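Local coordinates for protein lipoteichoic acid primase (Listeria monocytogenes, PDB 4UOP) that is an extracellular catalytic domain of the sulfatase family, an alpha/beta fold with a bound magnesium ion, at residues Gln234-Pro239 with Ala253-Asp258; Gly398-Thr401 with Asn407-Leu410. All coordinates share one frame; numbering follows the deposited sequence.

Overall arrangement
Followed from the N terminus, the chain reaches contact 1 first: the loop after strand 214-219 meets helix 246-271 at residues 253-258, closing a short excursion of 13 residues within the sulfatase-like part of the chain. Well further along, contact 2 closes a tighter turn, pairing strand 399-402 with strand 407-408 in a beta hairpin just ahead of helix 412-433. The two loops follow one another in series, neither nesting nor crossing. The centres of contact 1 and contact 2 are about 39 Å apart. Contact 1 ties a connecting loop to the helix that leads into strand 277-283 of the large mixed sheet; contact 2 adds the short, weakly bonded strand 407-408, outermost within this chain, to the five-stranded antiparallel sheet.

Contact 1 of 2, residues Gln234-Pro239 with Ala253-Asp258; sequences QEIDLP and AVHYAD
Glu235 and His255 mark the closest backbone approach, 7.7 Å between their CA atoms, where an irregular loop segment, 234-239, passes a turn in the N-terminal half of helix 246-271. Such spacing excludes direct backbone pairing, and the 140 Å² buried between the segments comes from three side chains. His255 extends from the helix on a trans first torsion, which carries the imidazole across to the loop. Ile236 lies over one face of that ring: CD1 sits 3.6 Å from the ring centroid and only 7° off the normal, a well-centred CH-pi contact, while CG1 rests 3.9 Å from CG of His255. Glu235 comes instead to the ring edge. Its extended chain crosses the histidine at about a right angle, CB touching NE2 at 3.8 Å, and its carboxylate is turned 64° from the imidazole plane. OE1 lies near that plane and accepts a weak hydrogen bond from NE2 of His255, 3.5 Å long with an angle of 151° at the hydrogen. The stronger polar partner of the ring is on its other nitrogen, ND1, bonded to the carbonyl of Ile82; together with the methyl over the face, this bond should limit rotation of the imidazole. The second carboxylate oxygen of Glu235 makes a long, weak ion pair with Lys259, and the side-chain OE1 of Glu252, on the same helix, accepts the backbone N-H of Ile236. Within the alpha/beta fold of this sulfatase-family domain, the contact lays the connection that follows strand 214-219 against helix 246-271, the helix into which it leads.

Contact 2 of 2, residues Gly398-Thr401 with Asn407-Leu410; sequences GAAT and NKEL
Ala400 and Lys408 face each other across the hairpin, 5.1 Å between CA atoms, and Lys408 N donates to Ala400 O at 2.9 Å, from 43° above the carbonyl plane. Beside this bond runs the side chain of Asn407. Its CB projects on the same face of the sheet as the side chain of Thr401, the non-hydrogen-bonded partner of Asn407. With CG anti to the backbone N (chi1 -174°), the amide turns back over the neighbouring strand: CG lies 3.9 Å from Ala400 O, and ND2 closes to 3.2 Å at an angle too poor for a hydrogen bond. ND2 donates instead to two waters. One, 2.9 Å away, also accepts from Ala400 N and donates to Lys408 O; the other, at 2.8 Å, is hydrogen-bonded to Thr401 OG1. On the other face, Ala400 CB packs 3.8 Å from Lys408 CB, and Leu410 brings CD2 to the same methyl while CD1 approaches Gly398 O. Tyr387, on the adjoining strand 387-390, touches both Ala400 and Lys408, and Tyr389 meets Leu410. The chemistry is therefore divided: a small apolar cluster lies on the Ala400 side, whereas one water stands in for a second backbone bond between Ala400 N and Lys408 O, and the Asn407 amide links the two water sites.

Contact 1 of 2, residues Gln234-Pro239 with Ala253-Asp258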
ATOM      1  N   GLN B 234     -24.897  -7.215 -23.401  1.00 30.50           N
ATOM      2  CA  GLN B 234     -25.320  -5.944 -22.802  1.00 30.52           C
ATOM      3  C   GLN B 234     -26.828  -5.795 -22.922  1.00 32.23           C
ATOM      4  O   GLN B 234     -27.373  -5.732 -24.028  1.00 32.71           O
ATOM      5  CB  GLN B 234     -24.627  -4.769 -23.474  1.00 30.46           C
ATOM      6  CG  GLN B 234     -23.124  -4.754 -23.252  1.00 31.09           C
ATOM      7  CD  GLN B 234     -22.443  -3.596 -23.938  1.00 33.67           C
ATOM      8  OE1 GLN B 234     -23.060  -2.560 -24.195  1.00 34.99           O
ATOM      9  NE2 GLN B 234     -21.170  -3.761 -24.243  1.00 34.20           N
ATOM     10  N   GLU B 235     -27.511  -5.750 -21.786  1.00 30.66           N
ATOM     11  CA  GLU B 235     -28.971  -5.765 -21.787  1.00 32.40           C
ATOM     12  C   GLU B 235     -29.615  -4.470 -21.326  1.00 29.78           C
ATOM     13  O   GLU B 235     -30.837  -4.338 -21.386  1.00 31.65           O
ATOM     14  CB  GLU B 235     -29.477  -6.937 -20.940  1.00 36.16           C
ATOM     15  CG  GLU B 235     -29.232  -8.289 -21.589  1.00 40.56           C
ATOM     16  CD  GLU B 235     -29.782  -9.447 -20.776  1.00 44.20           C
ATOM     17  OE1 GLU B 235     -30.487  -9.216 -19.768  1.00 47.20           O
ATOM     18  OE2 GLU B 235     -29.500 -10.604 -21.157  1.00 53.58           O
ATOM     19  N   ILE B 236     -28.814  -3.518 -20.869  1.00 27.41           N
ATOM     20  CA  ILE B 236     -29.331  -2.220 -20.463  1.00 27.67           C
ATOM     21  C   ILE B 236     -29.211  -1.242 -21.631  1.00 28.63           C
ATOM     22  O   ILE B 236     -28.123  -1.047 -22.169  1.00 27.58           O
ATOM     23  CB  ILE B 236     -28.558  -1.678 -19.240  1.00 26.97           C
ATOM     24  CG1 ILE B 236     -28.578  -2.700 -18.093  1.00 26.14           C
ATOM     25  CG2 ILE B 236     -29.124  -0.343 -18.774  1.00 26.59           C
ATOM     26  CD1 ILE B 236     -29.960  -3.121 -17.641  1.00 26.36           C
ATOM     27  N   ASP B 237     -30.330  -0.658 -22.040  1.00 29.97           N
ATOM     28  CA  ASP B 237     -30.305   0.439 -23.009  1.00 35.33           C
ATOM     29  C   ASP B 237     -29.949   1.719 -22.242  1.00 32.08           C
ATOM     30  O   ASP B 237     -30.758   2.232 -21.473  1.00 32.44           O
ATOM     31  CB  ASP B 237     -31.656   0.574 -23.723  1.00 39.39           C
ATOM     32  CG  ASP B 237     -31.704   1.765 -24.681  1.00 46.70           C
ATOM     33  OD1 ASP B 237     -30.684   2.051 -25.353  1.00 49.34           O
ATOM     34  OD2 ASP B 237     -32.772   2.417 -24.759  1.00 53.31           O
ATOM     35  N   LEU B 238     -28.730   2.205 -22.445  1.00 28.58           N
ATOM     36  CA  LEU B 238     -28.185   3.286 -21.624  1.00 27.86           C
ATOM     37  C   LEU B 238     -28.585   4.654 -22.177  1.00 27.47           C
ATOM     38  O   LEU B 238     -28.542   4.849 -23.391  1.00 26.33           O
ATOM     39  CB  LEU B 238     -26.663   3.217 -21.594  1.00 26.47           C
ATOM     40  CG  LEU B 238     -26.008   2.084 -20.804  1.00 27.13           C
ATOM     41  CD1 LEU B 238     -24.515   2.087 -21.051  1.00 27.59           C
ATOM     42  CD2 LEU B 238     -26.288   2.228 -19.325  1.00 27.17           C
ATOM     43  N   PRO B 239     -28.943   5.598 -21.298  1.00 27.49           N
ATOM     44  CA  PRO B 239     -29.105   6.995 -21.761  1.00 28.13           C
ATOM     45  C   PRO B 239     -27.773   7.621 -22.173  1.00 27.32           C
ATOM     46  O   PRO B 239     -26.711   7.121 -21.793  1.00 26.12           O
ATOM     47  CB  PRO B 239     -29.705   7.709 -20.561  1.00 28.54           C
ATOM     48  CG  PRO B 239     -29.428   6.844 -19.376  1.00 29.91           C
ATOM     49  CD  PRO B 239     -29.290   5.436 -19.872  1.00 28.42           C
ATOM     50  N   ALA B 253     -21.976  -4.314 -16.765  1.00 18.98           N
ATOM     51  CA  ALA B 253     -21.209  -5.433 -16.205  1.00 18.68           C
ATOM     52  C   ALA B 253     -21.840  -5.948 -14.925  1.00 18.99           C
ATOM     53  O   ALA B 253     -21.944  -7.163 -14.733  1.00 18.88           O
ATOM     54  CB  ALA B 253     -19.776  -5.032 -15.946  1.00 19.08           C
ATOM     55  N   VAL B 254     -22.263  -5.038 -14.064  1.00 18.11           N
ATOM     56  CA  VAL B 254     -22.944  -5.429 -12.824  1.00 19.26           C
ATOM     57  C   VAL B 254     -24.268  -6.134 -13.149  1.00 18.78           C
ATOM     58  O   VAL B 254     -24.611  -7.129 -12.524  1.00 18.20           O
ATOM     59  CB  VAL B 254     -23.156  -4.212 -11.913  1.00 20.33           C
ATOM     60  CG1 VAL B 254     -24.168  -4.509 -10.821  1.00 22.72           C
ATOM     61  CG2 VAL B 254     -21.815  -3.780 -11.326  1.00 21.22           C
ATOM     62  N   HIS B 255     -24.987  -5.641 -14.163  1.00 18.59           N
ATOM     63  CA  HIS B 255     -26.228  -6.255 -14.565  1.00 19.56           C
ATOM     64  C   HIS B 255     -25.989  -7.668 -15.087  1.00 18.55           C
ATOM     65  O   HIS B 255     -26.737  -8.572 -14.773  1.00 19.93           O
ATOM     66  CB  HIS B 255     -26.942  -5.412 -15.626  1.00 20.72           C
ATOM     67  CG  HIS B 255     -28.230  -6.008 -16.089  1.00 22.98           C
ATOM     68  ND1 HIS B 255     -29.379  -5.965 -15.334  1.00 24.15           N
ATOM     69  CD2 HIS B 255     -28.542  -6.691 -17.214  1.00 24.42           C
ATOM     70  CE1 HIS B 255     -30.354  -6.569 -15.993  1.00 25.55           C
ATOM     71  NE2 HIS B 255     -29.869  -7.023 -17.132  1.00 26.08           N
ATOM     72  N   TYR B 256     -24.950  -7.844 -15.901  1.00 18.52           N
ATOM     73  CA  TYR B 256     -24.581  -9.160 -16.382  1.00 18.47           C
ATOM     74  C   TYR B 256     -24.245 -10.094 -15.200  1.00 18.29           C
ATOM     75  O   TYR B 256     -24.738 -11.221 -15.117  1.00 18.48           O
ATOM     76  CB  TYR B 256     -23.402  -9.077 -17.347  1.00 19.31           C
ATOM     77  CG  TYR B 256     -22.848 -10.428 -17.672  1.00 20.43           C
ATOM     78  CD1 TYR B 256     -23.456 -11.243 -18.634  1.00 20.79           C
ATOM     79  CD2 TYR B 256     -21.745 -10.946 -16.967  1.00 21.24           C
ATOM     80  CE1 TYR B 256     -22.961 -12.509 -18.898  1.00 21.20           C
ATOM     81  CE2 TYR B 256     -21.251 -12.201 -17.233  1.00 21.42           C
ATOM     82  CZ  TYR B 256     -21.861 -12.980 -18.200  1.00 21.18           C
ATOM     83  OH  TYR B 256     -21.368 -14.247 -18.437  1.00 22.38           O
ATOM     84  N   ALA B 257     -23.403  -9.614 -14.303  1.00 17.55           N
ATOM     85  CA  ALA B 257     -22.981 -10.416 -13.159  1.00 16.94           C
ATOM     86  C   ALA B 257     -24.185 -10.808 -12.282  1.00 16.65           C
ATOM     87  O   ALA B 257     -24.293 -11.954 -11.847  1.00 17.38           O
ATOM     88  CB  ALA B 257     -21.935  -9.666 -12.356  1.00 16.68           C
ATOM     89  N   ASP B 258     -25.081  -9.864 -12.040  1.00 17.44           N
ATOM     90  CA  ASP B 258     -26.302 -10.111 -11.272  1.00 18.70           C
ATOM     91  C   ASP B 258     -27.227 -11.112 -11.988  1.00 19.35           C
ATOM     92  O   ASP B 258     -27.816 -12.000 -11.357  1.00 18.28           O
ATOM     93  CB  ASP B 258     -27.010  -8.793 -10.981  1.00 20.13           C
ATOM     94  CG  ASP B 258     -28.362  -8.969 -10.322  1.00 22.82           C
ATOM     95  OD1 ASP B 258     -29.373  -9.251 -11.029  1.00 23.31           O
ATOM     96  OD2 ASP B 258     -28.429  -8.790  -9.075  1.00 24.29           O
TER

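Contact 2 of 2, residues Gly398-Thr401 with Asn407-Leu410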
ATOM      1  N   GLY B 398      -8.927  15.097  14.730  1.00 27.23           N
ATOM      2  CA  GLY B 398      -9.744  14.323  13.797  1.00 26.42           C
ATOM      3  C   GLY B 398     -11.188  14.786  13.805  1.00 25.19           C
ATOM      4  O   GLY B 398     -11.509  15.840  14.362  1.00 24.59           O
ATOM      5  N   ALA B 399     -12.066  13.993  13.196  1.00 23.27           N
ATOM      6  CA  ALA B 399     -13.459  14.368  13.043  1.00 23.87           C
ATOM      7  C   ALA B 399     -14.363  13.144  13.027  1.00 22.57           C
ATOM      8  O   ALA B 399     -14.066  12.164  12.346  1.00 22.83           O
ATOM      9  CB  ALA B 399     -13.646  15.170  11.756  1.00 24.99           C
ATOM     10  N   ALA B 400     -15.431  13.206  13.811  1.00 22.11           N
ATOM     11  CA  ALA B 400     -16.497  12.230  13.780  1.00 20.70           C
ATOM     12  C   ALA B 400     -17.657  12.861  13.043  1.00 21.95           C
ATOM     13  O   ALA B 400     -18.049  14.007  13.331  1.00 20.80           O
ATOM     14  CB  ALA B 400     -16.913  11.833  15.177  1.00 21.65           C
ATOM     15  N   THR B 401     -18.180  12.131  12.069  1.00 20.53           N
ATOM     16  CA  THR B 401     -19.264  12.615  11.241  1.00 20.97           C
ATOM     17  C   THR B 401     -20.404  11.627  11.312  1.00 20.01           C
ATOM     18  O   THR B 401     -20.234  10.456  10.957  1.00 19.42           O
ATOM     19  CB  THR B 401     -18.795  12.777   9.784  1.00 21.87           C
ATOM     20  OG1 THR B 401     -17.659  13.650   9.744  1.00 23.66           O
ATOM     21  CG2 THR B 401     -19.893  13.369   8.916  1.00 23.39           C
ATOM     22  N   ASN B 407     -21.801  17.001  12.414  1.00 22.86           N
ATOM     23  CA  ASN B 407     -20.611  16.733  13.184  1.00 25.03           C
ATOM     24  C   ASN B 407     -20.984  16.038  14.478  1.00 24.66           C
ATOM     25  O   ASN B 407     -22.061  16.276  15.032  1.00 24.47           O
ATOM     26  CB  ASN B 407     -19.855  18.031  13.482  1.00 26.66           C
ATOM     27  CG  ASN B 407     -18.525  17.780  14.166  1.00 28.82           C
ATOM     28  OD1 ASN B 407     -18.331  18.162  15.317  1.00 33.51           O
ATOM     29  ND2 ASN B 407     -17.605  17.124  13.464  1.00 28.98           N
ATOM     30  N   LYS B 408     -20.105  15.164  14.942  1.00 24.93           N
ATOM     31  CA  LYS B 408     -20.292  14.512  16.222  1.00 27.36           C
ATOM     32  C   LYS B 408     -19.112  14.869  17.093  1.00 28.34           C
ATOM     33  O   LYS B 408     -17.961  14.722  16.686  1.00 27.12           O
ATOM     34  CB  LYS B 408     -20.399  12.995  16.073  1.00 28.24           C
ATOM     35  CG  LYS B 408     -20.579  12.272  17.396  1.00 29.23           C
ATOM     36  CD  LYS B 408     -20.865  10.799  17.218  1.00 31.81           C
ATOM     37  CE  LYS B 408     -20.934  10.080  18.558  1.00 33.48           C
ATOM     38  NZ  LYS B 408     -22.118  10.482  19.360  1.00 34.99           N
ATOM     39  N   GLU B 409     -19.409  15.354  18.291  1.00 30.31           N
ATOM     40  CA  GLU B 409     -18.369  15.741  19.229  1.00 34.39           C
ATOM     41  C   GLU B 409     -17.509  14.539  19.612  1.00 32.09           C
ATOM     42  O   GLU B 409     -18.011  13.421  19.772  1.00 30.65           O
ATOM     43  CB  GLU B 409     -18.999  16.365  20.483  1.00 38.37           C
ATOM     44  CG  GLU B 409     -18.009  16.780  21.569  1.00 43.90           C
ATOM     45  CD  GLU B 409     -17.239  18.054  21.247  1.00 47.61           C
ATOM     46  OE1 GLU B 409     -17.109  18.421  20.054  1.00 52.50           O
ATOM     47  OE2 GLU B 409     -16.759  18.699  22.208  1.00 50.79           O
ATOM     48  N   LEU B 410     -16.214  14.782  19.781  1.00 30.83           N
ATOM     49  CA  LEU B 410     -15.279  13.717  20.112  1.00 31.73           C
ATOM     50  C   LEU B 410     -15.352  13.360  21.591  1.00 33.17           C
ATOM     51  O   LEU B 410     -14.503  13.751  22.384  1.00 37.18           O
ATOM     52  CB  LEU B 410     -13.855  14.112  19.715  1.00 32.06           C
ATOM     53  CG  LEU B 410     -13.664  14.590  18.275  1.00 31.97           C
ATOM     54  CD1 LEU B 410     -12.180  14.792  18.008  1.00 33.46           C
ATOM     55  CD2 LEU B 410     -14.256  13.605  17.273  1.00 31.99           C
TER
HETATM   56  O   HOH W   1     -15.932  15.675  15.267  1.00 23.08           O
HETATM   57  O   HOH W   2     -17.948  16.273  10.771  1.00 26.70           O